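Local structure of PmoD (Methylocystis sp. ATCC 49242, 6CPD) at residues T18-D23 with R38-F43; R58-P63 with D76-L81. The protein binds copper(I) through its cupredoxin-like periplasmic domain and probably takes part in copper handling in methane-oxidizing bacteria. All coordinates share one frame; numbering follows the deposited sequence.

From the N terminus, the chain first passes the copper(I) ligands Met7 and Met9 and then enters strand 13-20. Contact 1 closes a 14-residue excursion by pairing the end of that strand, and the turn after it, with strand 37-45. The chain then crosses to the other sheet, where contact 2 closes a 12-residue excursion, which takes in most of helix 72-77, between strand 55-61 and the start of strand 79-86. The two closures follow in series, neither nested nor crossed, with centres about 18 Å apart. Met41 SD of contact 1 lies 4.0 Å from Ile59 CD1 of contact 2, so the two sheets meet in direct packing, as in the cupredoxin sandwich.

Contact 1: residues T18-D23 with R38-F43; sequences TVFQPD and RTIMAF
Pro22 CG sits 3.3 Å above the centre of the Arg38 guanidinium, while Asp23 OD1 lies at its edge, in plane; Ile40 CB covers one face of the Phe20 ring, 4.1 Å from its centroid, in a CH-pi contact offset toward the rim. These groups lie on, and just beyond, an antiparallel strand pair of the cupredoxin-like sandwich, 163° between strand directions. Two hydrogen-bonded pairs, Thr18 with Ala42 and Phe20 with Ile40, flank the non-hydrogen-bonded pair Val19 with Met41, and strand 92-99 continues the sheet beyond strand 37-45. Phe20 and Ile40 side chains lie side by side, pointing the same way, with Ile40 CD1 3.5 Å from Phe20 CZ. Beyond the end of strand 13-20, Asp23 is gripped side-on by Arg38: Arg38 NH2 meets OD1 and NE meets OD2, both from above the carboxylate plane, the two planes 60° apart. An alanine in place of Arg38 would probably leave the Asp23 carboxylate without its charged mate and Pro22 without the flat surface beneath CG. Just past strand 13-20, the buried Gln21 side chain bonds the Ala35 carbonyl and donates through NE2, in its amide plane, to Thr39 OG1 at 3.0 Å; Thr39 OG1 is also hydrogen-bonded to Gly37 O.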
# COMPACT_ATOMS: atom_id res chain seq x y z
N THR B 18 -7.21 3.83 -0.88
CA THR B 18 -7.03 4.93 0.06
C THR B 18 -8.17 4.88 1.08
O THR B 18 -9.32 4.60 0.73
CB THR B 18 -7.03 6.32 -0.64
OG1 THR B 18 -6.08 6.34 -1.72
CG2 THR B 18 -6.68 7.41 0.35
N VAL B 19 -7.86 5.12 2.35
CA VAL B 19 -8.87 5.12 3.39
C VAL B 19 -8.87 6.45 4.11
O VAL B 19 -7.81 6.92 4.51
CB VAL B 19 -8.61 4.00 4.42
CG1 VAL B 19 -9.73 3.95 5.44
CG2 VAL B 19 -8.46 2.64 3.72
N PHE B 20 -10.03 7.08 4.26
CA PHE B 20 -10.06 8.23 5.16
C PHE B 20 -11.28 8.18 6.08
O PHE B 20 -12.23 7.44 5.84
CB PHE B 20 -9.95 9.57 4.42
CG PHE B 20 -11.06 9.89 3.49
CD1 PHE B 20 -11.10 9.35 2.21
CD2 PHE B 20 -12.01 10.86 3.84
CE1 PHE B 20 -12.11 9.70 1.32
CE2 PHE B 20 -13.04 11.21 2.96
CZ PHE B 20 -13.08 10.64 1.70
N GLN B 21 -11.17 8.94 7.16
CA GLN B 21 -12.18 9.02 8.22
C GLN B 21 -12.46 10.48 8.52
O GLN B 21 -11.87 11.08 9.43
CB GLN B 21 -11.68 8.29 9.46
CG GLN B 21 -11.30 6.82 9.20
CD GLN B 21 -11.14 6.04 10.49
OE1 GLN B 21 -10.18 6.23 11.23
NE2 GLN B 21 -12.12 5.18 10.79
N PRO B 22 -13.36 11.06 7.73
CA PRO B 22 -13.64 12.50 7.69
C PRO B 22 -14.15 13.07 9.02
O PRO B 22 -14.03 14.29 9.24
CB PRO B 22 -14.69 12.63 6.58
CG PRO B 22 -15.33 11.27 6.49
CD PRO B 22 -14.22 10.30 6.81
N ASP B 23 -14.78 12.24 9.85
CA ASP B 23 -15.27 12.73 11.16
C ASP B 23 -14.14 12.89 12.19
O ASP B 23 -14.31 13.60 13.18
CB ASP B 23 -16.36 11.79 11.69
CG ASP B 23 -17.69 12.00 10.99
OD1 ASP B 23 -17.86 13.06 10.36
OD2 ASP B 23 -18.56 11.10 11.05
N ARG B 38 -17.30 6.64 10.72
CA ARG B 38 -17.48 6.82 9.28
C ARG B 38 -16.17 6.61 8.54
O ARG B 38 -15.19 7.32 8.76
CB ARG B 38 -18.02 8.21 8.96
CG ARG B 38 -18.18 8.52 7.48
CD ARG B 38 -19.24 9.60 7.25
NE ARG B 38 -18.87 10.87 7.88
CZ ARG B 38 -18.56 11.98 7.21
NH1 ARG B 38 -18.59 12.00 5.89
NH2 ARG B 38 -18.22 13.09 7.87
N THR B 39 -16.17 5.65 7.64
CA THR B 39 -14.94 5.32 6.94
C THR B 39 -15.22 5.21 5.46
O THR B 39 -16.17 4.53 5.05
CB THR B 39 -14.36 4.01 7.49
OG1 THR B 39 -14.22 4.14 8.91
CG2 THR B 39 -13.01 3.71 6.87
N ILE B 40 -14.40 5.87 4.65
CA ILE B 40 -14.56 5.80 3.22
C ILE B 40 -13.34 5.11 2.64
O ILE B 40 -12.22 5.53 2.90
CB ILE B 40 -14.73 7.20 2.60
CG1 ILE B 40 -16.01 7.84 3.13
CG2 ILE B 40 -14.71 7.11 1.06
CD1 ILE B 40 -16.13 9.31 2.79
N MET B 41 -13.58 4.07 1.85
CA MET B 41 -12.50 3.39 1.13
C MET B 41 -12.61 3.61 -0.36
O MET B 41 -13.63 3.24 -0.97
CB MET B 41 -12.51 1.90 1.45
CG MET B 41 -12.49 1.62 2.96
SD MET B 41 -12.30 -0.14 3.31
CE MET B 41 -11.24 -0.59 1.95
N ALA B 42 -11.57 4.19 -0.95
CA ALA B 42 -11.55 4.48 -2.38
C ALA B 42 -10.61 3.53 -3.12
O ALA B 42 -9.46 3.33 -2.70
CB ALA B 42 -11.13 5.93 -2.62
N PHE B 43 -11.11 2.96 -4.22
CA PHE B 43 -10.40 1.96 -5.01
C PHE B 43 -10.06 2.54 -6.38
O PHE B 43 -10.91 3.18 -7.02
CB PHE B 43 -11.24 0.69 -5.17
CG PHE B 43 -11.51 -0.02 -3.87
CD1 PHE B 43 -12.52 0.42 -3.03
CD2 PHE B 43 -10.76 -1.12 -3.50
CE1 PHE B 43 -12.75 -0.22 -1.82
CE2 PHE B 43 -11.00 -1.76 -2.30
CZ PHE B 43 -12.00 -1.31 -1.47
O HOH W 1 -7.22 4.71 -4.18
O HOH W 2 -18.11 8.91 12.49

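Contact 2: residues R58-P63 with D76-L81; sequences RIIRDP and DALTEL
Arg61 crosses to Ala77, Leu78 and Glu80, where the chain passes from helix 72-77 into strand 79-86. Arg61 CB lies 3.8 Å from Leu78 O, the carbonyl that also accepts the Arg61 N-H. CG, placed anti to the carbonyl carbon (chi1 -61°), lies near both Leu78 O and Glu80 OE2, and CD stays beside the same carboxylate oxygen. The chain then bends at chi3 (-77°), and NE donates to a water that in turn donates to Ala77 O. Leu78 O lies 3.4 Å above the centre of the guanidinium. At the edge, Arg61 NH1 donates to Glu80 OE2 at 3.0 Å, in the guanidinium plane but from above the carboxylate, as the two planes stand 82° apart. Arg61 NH2 donates to Ala77 O at 2.8 Å in a bent hydrogen bond. Two further waters link NH1 and NH2 to Thr79 O.

Behind this cluster the strands meet in a classic beta bulge: Glu80 and Leu81 both face Ile59, whose O accepts a bond from Glu80 N and a weak one from Leu81 N. Ile59 N returns a bond to Leu81 O. Apolar groups close the seam, with Ile60 CB against Leu78 CB and Pro63 CG 4.0 Å from Leu78 CD1. At the other end, Arg58 NH2 pairs with Asp76 OD1 at 3.5 Å by charge alone, the oxygen lying well out of the guanidinium plane; the stronger partner of Arg58 NH2 is the Glu72 carboxylate.

Glu80 OE1 also bonds His97, so this carboxylate joins the strand junction to the opposing sheet. With one acidic partner and several carbonyl and water acceptors around it, the Arg61 guanidinium would probably keep its positive charge, fixing the exit from helix 72-77 against the end of strand 55-61.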
# COMPACT_ATOMS: atom_id res chain seq x y z
N ARG B 58 -16.37 -7.94 -0.65
CA ARG B 58 -16.97 -8.30 0.62
C ARG B 58 -15.99 -8.04 1.74
O ARG B 58 -14.87 -8.56 1.72
CB ARG B 58 -17.42 -9.76 0.62
CG ARG B 58 -18.01 -10.19 1.96
CD ARG B 58 -18.34 -11.66 1.99
NE ARG B 58 -19.65 -11.90 1.39
CZ ARG B 58 -19.96 -12.94 0.65
NH1 ARG B 58 -19.04 -13.85 0.37
NH2 ARG B 58 -21.19 -13.07 0.16
N ILE B 59 -16.39 -7.23 2.70
CA ILE B 59 -15.52 -7.01 3.86
C ILE B 59 -16.06 -7.86 5.01
O ILE B 59 -17.23 -7.78 5.36
CB ILE B 59 -15.47 -5.53 4.25
CG1 ILE B 59 -14.86 -4.71 3.11
CG2 ILE B 59 -14.64 -5.34 5.55
CD1 ILE B 59 -14.83 -3.21 3.40
N ILE B 60 -15.20 -8.71 5.56
CA ILE B 60 -15.61 -9.58 6.66
C ILE B 60 -14.79 -9.32 7.91
O ILE B 60 -13.64 -8.85 7.85
CB ILE B 60 -15.45 -11.08 6.32
CG1 ILE B 60 -13.98 -11.40 6.01
CG2 ILE B 60 -16.34 -11.47 5.13
CD1 ILE B 60 -13.69 -12.89 5.90
N ARG B 61 -15.38 -9.65 9.05
CA ARG B 61 -14.63 -9.79 10.28
C ARG B 61 -13.69 -10.96 10.08
O ARG B 61 -14.08 -12.00 9.53
CB ARG B 61 -15.59 -10.01 11.47
CG ARG B 61 -16.53 -8.82 11.65
CD ARG B 61 -17.63 -9.04 12.67
NE ARG B 61 -18.71 -9.89 12.18
CZ ARG B 61 -19.75 -9.46 11.45
NH1 ARG B 61 -19.85 -8.18 11.10
NH2 ARG B 61 -20.69 -10.32 11.07
N ASP B 62 -12.43 -10.78 10.47
CA ASP B 62 -11.42 -11.81 10.30
C ASP B 62 -11.65 -12.92 11.34
O ASP B 62 -11.58 -12.65 12.53
CB ASP B 62 -10.02 -11.20 10.48
CG ASP B 62 -8.89 -12.14 10.04
OD1 ASP B 62 -9.10 -13.38 10.00
OD2 ASP B 62 -7.79 -11.64 9.73
N PRO B 63 -11.96 -14.16 10.89
CA PRO B 63 -12.19 -15.21 11.90
C PRO B 63 -10.90 -15.82 12.45
O PRO B 63 -10.98 -16.68 13.34
CB PRO B 63 -12.99 -16.26 11.11
CG PRO B 63 -12.45 -16.14 9.70
CD PRO B 63 -12.16 -14.64 9.51
N ASP B 76 -21.48 -14.94 4.93
CA ASP B 76 -22.49 -13.96 5.31
C ASP B 76 -22.49 -13.68 6.82
O ASP B 76 -22.66 -12.53 7.25
CB ASP B 76 -23.88 -14.43 4.86
CG ASP B 76 -24.16 -14.11 3.40
OD1 ASP B 76 -23.50 -13.19 2.84
OD2 ASP B 76 -25.04 -14.77 2.80
N ALA B 77 -22.30 -14.73 7.62
CA ALA B 77 -22.23 -14.59 9.08
C ALA B 77 -21.13 -13.63 9.52
O ALA B 77 -21.22 -13.00 10.57
CB ALA B 77 -22.02 -15.96 9.72
N LEU B 78 -20.08 -13.54 8.72
CA LEU B 78 -18.93 -12.70 9.03
C LEU B 78 -18.97 -11.31 8.38
O LEU B 78 -18.09 -10.48 8.62
CB LEU B 78 -17.65 -13.42 8.58
CG LEU B 78 -17.34 -14.76 9.24
CD1 LEU B 78 -16.18 -15.48 8.54
CD2 LEU B 78 -16.98 -14.49 10.70
N THR B 79 -20.01 -11.03 7.59
CA THR B 79 -19.93 -9.88 6.67
C THR B 79 -20.26 -8.52 7.30
O THR B 79 -21.30 -8.35 7.94
CB THR B 79 -20.86 -10.10 5.47
OG1 THR B 79 -20.30 -11.13 4.65
CG2 THR B 79 -21.01 -8.81 4.63
N GLU B 80 -19.35 -7.56 7.10
CA GLU B 80 -19.56 -6.16 7.50
C GLU B 80 -20.22 -5.38 6.38
O GLU B 80 -21.08 -4.54 6.61
CB GLU B 80 -18.25 -5.47 7.85
CG GLU B 80 -17.70 -5.80 9.19
CD GLU B 80 -18.46 -5.13 10.33
OE1 GLU B 80 -19.13 -4.10 10.09
OE2 GLU B 80 -18.37 -5.64 11.47
N LEU B 81 -19.75 -5.63 5.16
CA LEU B 81 -20.30 -4.96 4.00
C LEU B 81 -20.14 -5.83 2.78
O LEU B 81 -19.15 -6.55 2.66
CB LEU B 81 -19.58 -3.61 3.82
CG LEU B 81 -19.60 -2.83 2.50
CD1 LEU B 81 -19.47 -1.36 2.80
CD2 LEU B 81 -18.45 -3.27 1.59
O HOH W 3 -19.30 -12.38 13.01
O HOH W 4 -22.57 -7.13 10.52
O HOH W 5 -23.23 -9.48 9.95